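Long-range contacts in FAD synthase (PDB 3GLV), which probably catalyses the transfer of the AMP portion of ATP to FMN, making the coenzyme FAD and releasing diphosphate: residues T8-L16 with P49-I60; D30-T41 with V65-E74. All blocks are in the same frame, centred on the assembly; numbering follows the deposited sequence.

From the N terminus, the chain runs through strand 4-9 into the loop that opens contact 1, then through helix 16-26 to strand 31-36, where contact 2 begins. Past helix 39-44 it returns at P49-I60 to the loop after the first strand, closing contact 1, and then enters strand 68-71, which closes contact 2 beside strand 31-36. The two closures cross, since their segments alternate along the sequence. Contact 1 ties the loop at the end of strand 4-9 to helix 53-60; contact 2 adds the edge strand to the parallel sheet. They meet where R56 of contact 1 forms a salt bridge with D39 of contact 2.

Contact 1: residues T8-L16 with P49-I60; sequences TGVFDILHL and PIFDENSRLALI. With SO4 (sulfate ion), chain C.
The loop after strand 4-9 runs past the turn leading into helix 53-60, D12 and P49 coming nearest with CA atoms 5.7 Å apart. D12 receives two backbone N-H groups in its carboxylate: F51 N reaches the syn lone pair of OD1 at 2.9 Å, and I50 N bonds OD2 from the syn side. Its CG, anti to the backbone N (chi1 -169°), carries the carboxylate to the P49-F51 turn, where each oxygen takes one amide. R56 donates from NH1 to V10 O at 2.8 Å, in the carbonyl plane, while NE holds F51 O and NH2 forms a salt bridge with D39. Were R56 replaced by alanine, D39 would probably lose its salt-bridge partner, and V10 O and F51 O their side-chain donor. In this nucleotidyltransferase fold of the HUP clan, the loop after the first strand belongs to the inferred ATP site; a sulfate sits there, V10 N giving to its O2 and F11 N to its O3, each at 2.7 Å, with H18 NE2 also bonded to it. I60 CD1 lies over the face of the F11 ring in a CH-pi contact, 4.0 Å from its centroid, with the sulfate over the opposite face. I13 CD1 meets the F51 ring at its edge, 3.5 Å from CE2.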
loop_
_atom_site.group_PDB
_atom_site.type_symbol
_atom_site.label_atom_id
_atom_site.label_comp_id
_atom_site.label_asym_id
_atom_site.label_seq_id
_atom_site.Cartn_x
_atom_site.Cartn_y
_atom_site.Cartn_z
ATOM N N THR A 8 13.875 5.377 4.393
ATOM C CA THR A 8 14.006 4.306 5.396
ATOM C C THR A 8 12.801 4.292 6.354
ATOM O O THR A 8 12.138 5.292 6.535
ATOM C CB THR A 8 15.277 4.485 6.251
ATOM O OG1 THR A 8 15.207 5.766 6.902
ATOM C CG2 THR A 8 16.523 4.506 5.431
ATOM N N GLY A 9 12.575 3.196 7.064
ATOM C CA GLY A 9 11.499 3.136 8.085
ATOM C C GLY A 9 11.222 1.688 8.441
ATOM O O GLY A 9 11.813 0.766 7.839
ATOM N N VAL A 10 10.352 1.510 9.433
ATOM C CA VAL A 10 9.839 0.229 9.827
ATOM C C VAL A 10 8.658 -0.156 8.965
ATOM O O VAL A 10 8.599 -1.271 8.534
ATOM C CB VAL A 10 9.456 0.237 11.346
ATOM C CG1 VAL A 10 8.853 -1.050 11.733
ATOM C CG2 VAL A 10 10.739 0.572 12.288
ATOM N N PHE A 11 7.714 0.777 8.748
ATOM C CA PHE A 11 6.493 0.555 7.963
ATOM C C PHE A 11 5.700 -0.632 8.484
ATOM O O PHE A 11 5.383 -1.546 7.741
ATOM C CB PHE A 11 6.829 0.376 6.451
ATOM C CG PHE A 11 7.683 1.512 5.890
ATOM C CD1 PHE A 11 7.125 2.783 5.709
ATOM C CD2 PHE A 11 9.055 1.330 5.616
ATOM C CE1 PHE A 11 7.906 3.849 5.237
ATOM C CE2 PHE A 11 9.845 2.382 5.152
ATOM C CZ PHE A 11 9.257 3.651 4.975
ATOM N N ASP A 12 5.419 -0.630 9.778
ATOM C CA ASP A 12 4.715 -1.763 10.393
ATOM C C ASP A 12 3.249 -1.806 9.929
ATOM O O ASP A 12 2.823 -2.753 9.225
ATOM C CB ASP A 12 4.830 -1.710 11.914
ATOM C CG ASP A 12 4.371 -2.969 12.583
ATOM O OD1 ASP A 12 4.417 -4.084 11.967
ATOM O OD2 ASP A 12 4.001 -2.829 13.782
ATOM N N ILE A 13 2.496 -0.789 10.293
ATOM C CA ILE A 13 1.120 -0.651 9.822
ATOM C C ILE A 13 1.096 0.505 8.859
ATOM O O ILE A 13 1.337 1.654 9.296
ATOM C CB ILE A 13 0.138 -0.352 10.955
ATOM C CG1 ILE A 13 0.199 -1.425 12.033
ATOM C CG2 ILE A 13 -1.356 -0.199 10.406
ATOM C CD1 ILE A 13 -0.088 -2.788 11.482
ATOM N N LEU A 14 0.816 0.237 7.579
ATOM C CA LEU A 14 0.897 1.322 6.570
ATOM C C LEU A 14 -0.172 2.352 6.824
ATOM O O LEU A 14 -1.347 2.014 7.103
ATOM C CB LEU A 14 0.783 0.825 5.118
ATOM C CG LEU A 14 2.003 0.233 4.417
ATOM C CD1 LEU A 14 1.742 -0.221 3.002
ATOM C CD2 LEU A 14 3.164 1.281 4.460
ATOM N N HIS A 15 0.219 3.613 6.740
ATOM C CA HIS A 15 -0.730 4.689 6.845
ATOM C C HIS A 15 -0.344 5.873 5.946
ATOM O O HIS A 15 0.681 5.829 5.289
ATOM C CB HIS A 15 -0.868 5.091 8.267
ATOM C CG HIS A 15 0.390 5.550 8.897
ATOM N ND1 HIS A 15 1.072 6.673 8.473
ATOM C CD2 HIS A 15 1.107 5.040 9.932
ATOM C CE1 HIS A 15 2.138 6.854 9.233
ATOM N NE2 HIS A 15 2.191 5.871 10.120
ATOM N N LEU A 16 -1.178 6.914 5.916
ATOM C CA LEU A 16 -1.004 7.979 4.943
ATOM C C LEU A 16 0.231 8.860 5.225
ATOM O O LEU A 16 0.723 9.568 4.329
ATOM C CB LEU A 16 -2.284 8.822 4.786
ATOM C CG LEU A 16 -3.383 8.122 3.952
ATOM C CD1 LEU A 16 -4.669 8.884 3.929
ATOM C CD2 LEU A 16 -2.941 7.856 2.512
ATOM N N PRO A 49 7.588 -4.421 16.126
ATOM C CA PRO A 49 6.518 -4.391 15.102
ATOM C C PRO A 49 5.647 -5.666 15.148
ATOM O O PRO A 49 6.147 -6.737 15.469
ATOM C CB PRO A 49 7.278 -4.307 13.793
ATOM C CG PRO A 49 8.713 -4.785 14.137
ATOM C CD PRO A 49 8.908 -4.766 15.584
ATOM N N ILE A 50 4.368 -5.544 14.827
ATOM C CA ILE A 50 3.438 -6.671 14.839
ATOM C C ILE A 50 3.544 -7.552 13.561
ATOM O O ILE A 50 3.220 -8.760 13.572
ATOM C CB ILE A 50 1.988 -6.077 15.062
ATOM C CG1 ILE A 50 1.048 -7.120 15.601
ATOM C CG2 ILE A 50 1.457 -5.408 13.831
ATOM C CD1 ILE A 50 -0.301 -6.547 15.924
ATOM N N PHE A 51 3.985 -6.944 12.459
ATOM C CA PHE A 51 4.257 -7.688 11.222
ATOM C C PHE A 51 5.754 -7.998 11.109
ATOM O O PHE A 51 6.594 -7.140 11.400
ATOM C CB PHE A 51 3.801 -6.862 10.016
ATOM C CG PHE A 51 2.322 -6.906 9.767
ATOM C CD1 PHE A 51 1.741 -8.044 9.200
ATOM C CD2 PHE A 51 1.527 -5.792 9.987
ATOM C CE1 PHE A 51 0.407 -8.102 8.924
ATOM C CE2 PHE A 51 0.164 -5.814 9.721
ATOM C CZ PHE A 51 -0.422 -7.003 9.196
ATOM N N ASP A 52 6.086 -9.200 10.649
ATOM C CA ASP A 52 7.511 -9.610 10.547
ATOM C C ASP A 52 8.170 -8.904 9.359
ATOM O O ASP A 52 7.491 -8.349 8.490
ATOM C CB ASP A 52 7.595 -11.113 10.303
ATOM C CG ASP A 52 6.974 -11.467 8.956
ATOM O OD1 ASP A 52 5.721 -11.613 8.842
ATOM O OD2 ASP A 52 7.708 -11.422 7.973
ATOM N N GLU A 53 9.500 -8.933 9.322
ATOM C CA GLU A 53 10.264 -8.097 8.401
ATOM C C GLU A 53 10.022 -8.422 6.951
ATOM O O GLU A 53 9.962 -7.531 6.154
ATOM C CB GLU A 53 11.769 -8.093 8.714
ATOM C CG GLU A 53 12.465 -9.415 8.434
ATOM C CD GLU A 53 13.788 -9.591 9.182
ATOM O OE1 GLU A 53 14.106 -8.801 10.106
ATOM O OE2 GLU A 53 14.511 -10.525 8.779
ATOM N N ASN A 54 9.839 -9.691 6.606
ATOM C CA ASN A 54 9.580 -10.061 5.226
ATOM C C ASN A 54 8.213 -9.581 4.778
ATOM O O ASN A 54 8.047 -9.089 3.648
ATOM C CB ASN A 54 9.706 -11.575 5.014
ATOM C CG ASN A 54 11.098 -12.063 5.336
ATOM O OD1 ASN A 54 12.074 -11.328 5.188
ATOM N ND2 ASN A 54 11.191 -13.262 5.837
ATOM N N SER A 55 7.235 -9.674 5.676
ATOM C CA SER A 55 5.907 -9.142 5.375
ATOM C C SER A 55 5.965 -7.639 5.162
ATOM O O SER A 55 5.403 -7.133 4.171
ATOM C CB SER A 55 4.900 -9.494 6.452
ATOM O OG SER A 55 4.696 -10.894 6.484
ATOM N N ARG A 56 6.667 -6.928 6.043
ATOM C CA ARG A 56 6.666 -5.472 5.923
ATOM C C ARG A 56 7.316 -5.054 4.603
ATOM O O ARG A 56 6.859 -4.112 3.950
ATOM C CB ARG A 56 7.350 -4.789 7.113
ATOM C CG ARG A 56 6.568 -4.943 8.419
ATOM C CD ARG A 56 7.174 -4.224 9.674
ATOM N NE ARG A 56 8.306 -4.926 10.269
ATOM C CZ ARG A 56 9.587 -4.658 10.035
ATOM N NH1 ARG A 56 9.936 -3.657 9.226
ATOM N NH2 ARG A 56 10.544 -5.366 10.642
ATOM N N LEU A 57 8.430 -5.708 4.264
ATOM C CA LEU A 57 9.167 -5.424 3.030
ATOM C C LEU A 57 8.280 -5.674 1.807
ATOM O O LEU A 57 8.219 -4.846 0.926
ATOM C CB LEU A 57 10.446 -6.290 2.935
ATOM C CG LEU A 57 11.255 -6.347 1.584
ATOM C CD1 LEU A 57 11.828 -5.033 1.257
ATOM C CD2 LEU A 57 12.436 -7.314 1.685
ATOM N N ALA A 58 7.643 -6.850 1.754
ATOM C CA ALA A 58 6.756 -7.243 0.638
ATOM C C ALA A 58 5.605 -6.255 0.431
ATOM O O ALA A 58 5.269 -5.899 -0.707
ATOM C CB ALA A 58 6.216 -8.652 0.862
ATOM N N LEU A 59 4.987 -5.798 1.524
ATOM C CA LEU A 59 3.906 -4.849 1.381
ATOM C C LEU A 59 4.420 -3.540 0.829
ATOM O O LEU A 59 3.847 -3.030 -0.141
ATOM C CB LEU A 59 3.157 -4.622 2.697
ATOM C CG LEU A 59 1.790 -4.006 2.632
ATOM C CD1 LEU A 59 0.787 -4.687 1.631
ATOM C CD2 LEU A 59 1.191 -3.921 4.071
ATOM N N ILE A 60 5.495 -3.001 1.393
ATOM C CA ILE A 60 6.093 -1.735 0.865
ATOM C C ILE A 60 6.375 -1.817 -0.660
ATOM O O ILE A 60 6.174 -0.866 -1.400
ATOM C CB ILE A 60 7.400 -1.386 1.644
ATOM C CG1 ILE A 60 7.068 -0.517 2.847
ATOM C CG2 ILE A 60 8.428 -0.642 0.775
ATOM C CD1 ILE A 60 6.468 0.828 2.458
HETATM S S SO4 C . 8.339 4.266 10.591
HETATM O O1 SO4 C . 8.006 4.286 12.025
HETATM O O2 SO4 C . 9.755 3.916 10.479
HETATM O O3 SO4 C . 7.596 3.171 9.925
HETATM O O4 SO4 C . 8.069 5.644 10.172
HETATM O O HOH W 1 4.866 -2.554 5.138
#

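Contact 2: residues D30-T41 with V65-E74; sequences DELVVVVARDST and VVDRAILGHE
Strands 31-36 and 68-71 run parallel, their axes 4.6 Å apart at an angle of 22°, with V33 to V36 paired in turn with R68 to L71. The backbone bonds alternate between the strands: V34 N gives to R68 O, I70 N to V34 O and V36 N to I70 O, the last almost straight at 175°. L32 O accepts twice, from R68 N and from D67 N, both at 3.0 Å. At the other end G72 N gives to V36 O.

The amide of L32 is met by a side chain: D67 OD2 takes it at 2.8 Å on its anti lone pair, and the same oxygen forms a salt bridge with K26. Aspartate suits this place: its short side chain brings a carboxylate oxygen to the L32 amide, and its charge also pairs with K26. E31 OE2 lies at the edge of the R68 guanidinium in a long salt bridge, while its OE1 pairs with R4.

R38 stretches out from CG to NE and gives NE to G72 O at 2.8 Å. E74 OE2 lies over one face of the guanidinium, 3.3 Å from NE, where only charge attracts it; L71 CB covers the opposite face. G72 fits closely, its CA 3.4 Å from V35 CG1, where a side chain would be tight.

Beta-branched valines suit the extended backbone and fill both faces of the sheet. V34 and V36 share a face with A69 and L71, and helix 53-60 packs there through R56, L57 and I60; V35 and I70 face helix 77-84. Strand 31-36 also pairs with strand 4-9, leaving 68-71 outermost in this chain's sheet.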
loop_
_atom_site.group_PDB
_atom_site.type_symbol
_atom_site.label_atom_id
_atom_site.label_comp_id
_atom_site.label_asym_id
_atom_site.label_seq_id
_atom_site.Cartn_x
_atom_site.Cartn_y
_atom_site.Cartn_z
ATOM N N ASP A 30 14.287 9.729 -9.700
ATOM C CA ASP A 30 13.779 8.807 -10.714
ATOM C C ASP A 30 13.599 7.408 -10.236
ATOM O O ASP A 30 12.849 6.631 -10.824
ATOM C CB ASP A 30 14.816 8.779 -11.847
ATOM C CG ASP A 30 14.979 10.125 -12.483
ATOM O OD1 ASP A 30 13.993 10.546 -13.111
ATOM O OD2 ASP A 30 16.047 10.768 -12.325
ATOM N N GLU A 31 14.339 7.034 -9.199
ATOM C CA GLU A 31 14.219 5.726 -8.599
ATOM C C GLU A 31 14.113 5.912 -7.068
ATOM O O GLU A 31 14.942 6.536 -6.476
ATOM C CB GLU A 31 15.453 4.908 -8.950
ATOM C CG GLU A 31 15.468 3.495 -8.413
ATOM C CD GLU A 31 16.822 2.857 -8.476
ATOM O OE1 GLU A 31 17.825 3.574 -8.390
ATOM O OE2 GLU A 31 16.894 1.626 -8.541
ATOM N N LEU A 32 13.069 5.351 -6.459
ATOM C CA LEU A 32 12.953 5.266 -5.015
ATOM C C LEU A 32 13.288 3.870 -4.507
ATOM O O LEU A 32 12.644 2.894 -4.904
ATOM C CB LEU A 32 11.563 5.693 -4.565
ATOM C CG LEU A 32 11.323 5.646 -3.048
ATOM C CD1 LEU A 32 12.223 6.628 -2.300
ATOM C CD2 LEU A 32 9.843 5.961 -2.735
ATOM N N VAL A 33 14.361 3.805 -3.679
ATOM C CA VAL A 33 14.764 2.607 -2.943
ATOM C C VAL A 33 14.332 2.829 -1.528
ATOM O O VAL A 33 14.684 3.856 -0.862
ATOM C CB VAL A 33 16.317 2.319 -3.046
ATOM C CG1 VAL A 33 16.712 1.068 -2.249
ATOM C CG2 VAL A 33 16.819 2.190 -4.540
ATOM N N VAL A 34 13.552 1.892 -1.014
ATOM C CA VAL A 34 13.158 1.963 0.400
ATOM C C VAL A 34 13.873 0.933 1.215
ATOM O O VAL A 34 13.909 -0.307 0.839
ATOM C CB VAL A 34 11.607 1.826 0.575
ATOM C CG1 VAL A 34 11.231 1.876 2.070
ATOM C CG2 VAL A 34 10.861 2.884 -0.254
ATOM N N VAL A 35 14.466 1.376 2.324
ATOM C CA VAL A 35 15.162 0.427 3.196
ATOM C C VAL A 35 14.322 0.182 4.451
ATOM O O VAL A 35 14.039 1.097 5.232
ATOM C CB VAL A 35 16.573 0.946 3.596
ATOM C CG1 VAL A 35 17.313 -0.039 4.573
ATOM C CG2 VAL A 35 17.404 1.283 2.339
ATOM N N VAL A 36 13.897 -1.058 4.593
ATOM C CA VAL A 36 12.921 -1.486 5.593
ATOM C C VAL A 36 13.668 -2.108 6.792
ATOM O O VAL A 36 14.468 -3.043 6.605
ATOM C CB VAL A 36 11.951 -2.544 4.976
ATOM C CG1 VAL A 36 10.990 -3.115 6.052
ATOM C CG2 VAL A 36 11.180 -1.944 3.833
ATOM N N ALA A 37 13.423 -1.612 8.004
ATOM C CA ALA A 37 14.153 -2.080 9.197
ATOM C C ALA A 37 13.901 -3.567 9.472
ATOM O O ALA A 37 12.773 -4.035 9.377
ATOM C CB ALA A 37 13.757 -1.252 10.405
ATOM N N ARG A 38 14.973 -4.312 9.754
ATOM C CA ARG A 38 14.876 -5.647 10.291
ATOM C C ARG A 38 14.135 -5.637 11.612
ATOM O O ARG A 38 14.115 -4.651 12.331
ATOM C CB ARG A 38 16.275 -6.242 10.521
ATOM C CG ARG A 38 16.934 -6.579 9.200
ATOM C CD ARG A 38 18.253 -7.248 9.267
ATOM N NE ARG A 38 18.711 -7.494 7.898
ATOM C CZ ARG A 38 18.407 -8.571 7.164
ATOM N NH1 ARG A 38 17.670 -9.557 7.665
ATOM N NH2 ARG A 38 18.852 -8.671 5.906
ATOM N N ASP A 39 13.543 -6.769 11.925
ATOM C CA ASP A 39 12.859 -6.932 13.206
ATOM C C ASP A 39 13.773 -6.694 14.415
ATOM O O ASP A 39 13.353 -6.043 15.372
ATOM C CB ASP A 39 12.186 -8.312 13.304
ATOM C CG ASP A 39 10.982 -8.488 12.337
ATOM O OD1 ASP A 39 10.095 -7.551 12.185
ATOM O OD2 ASP A 39 10.873 -9.627 11.781
ATOM N N SER A 40 15.025 -7.156 14.382
ATOM C CA SER A 40 15.952 -6.879 15.512
ATOM C C SER A 40 16.208 -5.381 15.711
ATOM O O SER A 40 16.148 -4.860 16.830
ATOM C CB SER A 40 17.305 -7.613 15.365
ATOM O OG SER A 40 17.858 -7.518 14.042
ATOM N N THR A 41 16.524 -4.694 14.623
ATOM C CA THR A 41 16.736 -3.250 14.661
ATOM C C THR A 41 15.528 -2.520 15.258
ATOM O O THR A 41 15.672 -1.752 16.219
ATOM C CB THR A 41 16.958 -2.717 13.206
ATOM O OG1 THR A 41 17.977 -3.509 12.600
ATOM C CG2 THR A 41 17.353 -1.235 13.202
ATOM N N VAL A 65 4.760 4.072 -5.904
ATOM C CA VAL A 65 5.888 4.981 -5.894
ATOM C C VAL A 65 7.217 4.309 -5.544
ATOM O O VAL A 65 8.263 4.931 -5.719
ATOM C CB VAL A 65 5.639 6.207 -4.958
ATOM C CG1 VAL A 65 4.381 6.953 -5.394
ATOM C CG2 VAL A 65 5.593 5.819 -3.504
ATOM N N VAL A 66 7.196 3.031 -5.127
ATOM C CA VAL A 66 8.384 2.354 -4.720
ATOM C C VAL A 66 8.973 1.529 -5.864
ATOM O O VAL A 66 8.363 0.539 -6.356
ATOM C CB VAL A 66 8.161 1.437 -3.449
ATOM C CG1 VAL A 66 9.433 0.706 -3.078
ATOM C CG2 VAL A 66 7.627 2.231 -2.276
ATOM N N ASP A 67 10.203 1.870 -6.240
ATOM C CA ASP A 67 10.870 1.091 -7.298
ATOM C C ASP A 67 11.524 -0.154 -6.744
ATOM O O ASP A 67 11.368 -1.220 -7.333
ATOM C CB ASP A 67 11.826 1.965 -8.053
ATOM C CG ASP A 67 11.099 3.092 -8.735
ATOM O OD1 ASP A 67 10.261 2.755 -9.594
ATOM O OD2 ASP A 67 11.256 4.266 -8.345
ATOM N N ARG A 68 12.200 -0.028 -5.599
ATOM C CA ARG A 68 12.906 -1.164 -4.981
ATOM C C ARG A 68 12.863 -1.069 -3.479
ATOM O O ARG A 68 12.978 0.024 -2.909
ATOM C CB ARG A 68 14.384 -1.195 -5.399
ATOM C CG ARG A 68 14.597 -1.929 -6.686
ATOM C CD ARG A 68 16.064 -1.868 -7.129
ATOM N NE ARG A 68 16.927 -2.397 -6.079
ATOM C CZ ARG A 68 17.979 -1.768 -5.547
ATOM N NH1 ARG A 68 18.352 -0.547 -5.957
ATOM N NH2 ARG A 68 18.667 -2.384 -4.588
ATOM N N ALA A 69 12.749 -2.233 -2.841
ATOM C CA ALA A 69 12.766 -2.303 -1.395
ATOM C C ALA A 69 13.687 -3.376 -0.925
ATOM O O ALA A 69 13.693 -4.495 -1.464
ATOM C CB ALA A 69 11.354 -2.505 -0.846
ATOM N N ILE A 70 14.469 -3.030 0.091
ATOM C CA ILE A 70 15.402 -3.942 0.699
ATOM C C ILE A 70 15.412 -3.890 2.217
ATOM O O ILE A 70 15.053 -2.879 2.864
ATOM C CB ILE A 70 16.842 -3.757 0.178
ATOM C CG1 ILE A 70 17.380 -2.380 0.509
ATOM C CG2 ILE A 70 16.941 -4.001 -1.379
ATOM C CD1 ILE A 70 18.857 -2.341 0.274
ATOM N N LEU A 71 15.848 -4.986 2.803
ATOM C CA LEU A 71 16.057 -5.015 4.246
ATOM C C LEU A 71 17.343 -4.236 4.610
ATOM O O LEU A 71 18.363 -4.316 3.934
ATOM C CB LEU A 71 16.105 -6.459 4.732
ATOM C CG LEU A 71 14.890 -7.089 5.451
ATOM C CD1 LEU A 71 13.604 -6.361 5.358
ATOM C CD2 LEU A 71 14.709 -8.599 5.096
ATOM N N GLY A 72 17.301 -3.506 5.695
ATOM C CA GLY A 72 18.459 -2.804 6.163
ATOM C C GLY A 72 19.474 -3.683 6.887
ATOM O O GLY A 72 19.330 -4.879 6.972
ATOM N N HIS A 73 20.512 -3.049 7.391
ATOM C CA HIS A 73 21.585 -3.741 8.066
ATOM C C HIS A 73 21.529 -3.575 9.544
ATOM O O HIS A 73 21.561 -2.492 10.078
ATOM C CB HIS A 73 22.937 -3.284 7.569
ATOM C CG HIS A 73 23.346 -3.942 6.305
ATOM N ND1 HIS A 73 23.372 -5.302 6.164
ATOM C CD2 HIS A 73 23.706 -3.431 5.114
ATOM C CE1 HIS A 73 23.752 -5.606 4.943
ATOM N NE2 HIS A 73 23.963 -4.487 4.286
ATOM N N GLU A 74 21.498 -4.725 10.163
ATOM C CA GLU A 74 21.228 -4.956 11.545
ATOM C C GLU A 74 21.649 -3.937 12.599
ATOM O O GLU A 74 21.093 -3.928 13.678
ATOM C CB GLU A 74 21.719 -6.360 11.870
ATOM C CG GLU A 74 21.315 -7.399 10.786
ATOM C CD GLU A 74 22.073 -7.269 9.477
ATOM O OE1 GLU A 74 22.884 -6.365 9.343
ATOM O OE2 GLU A 74 21.890 -8.105 8.580
HETATM O O HOH W 2 9.688 5.304 -11.506
#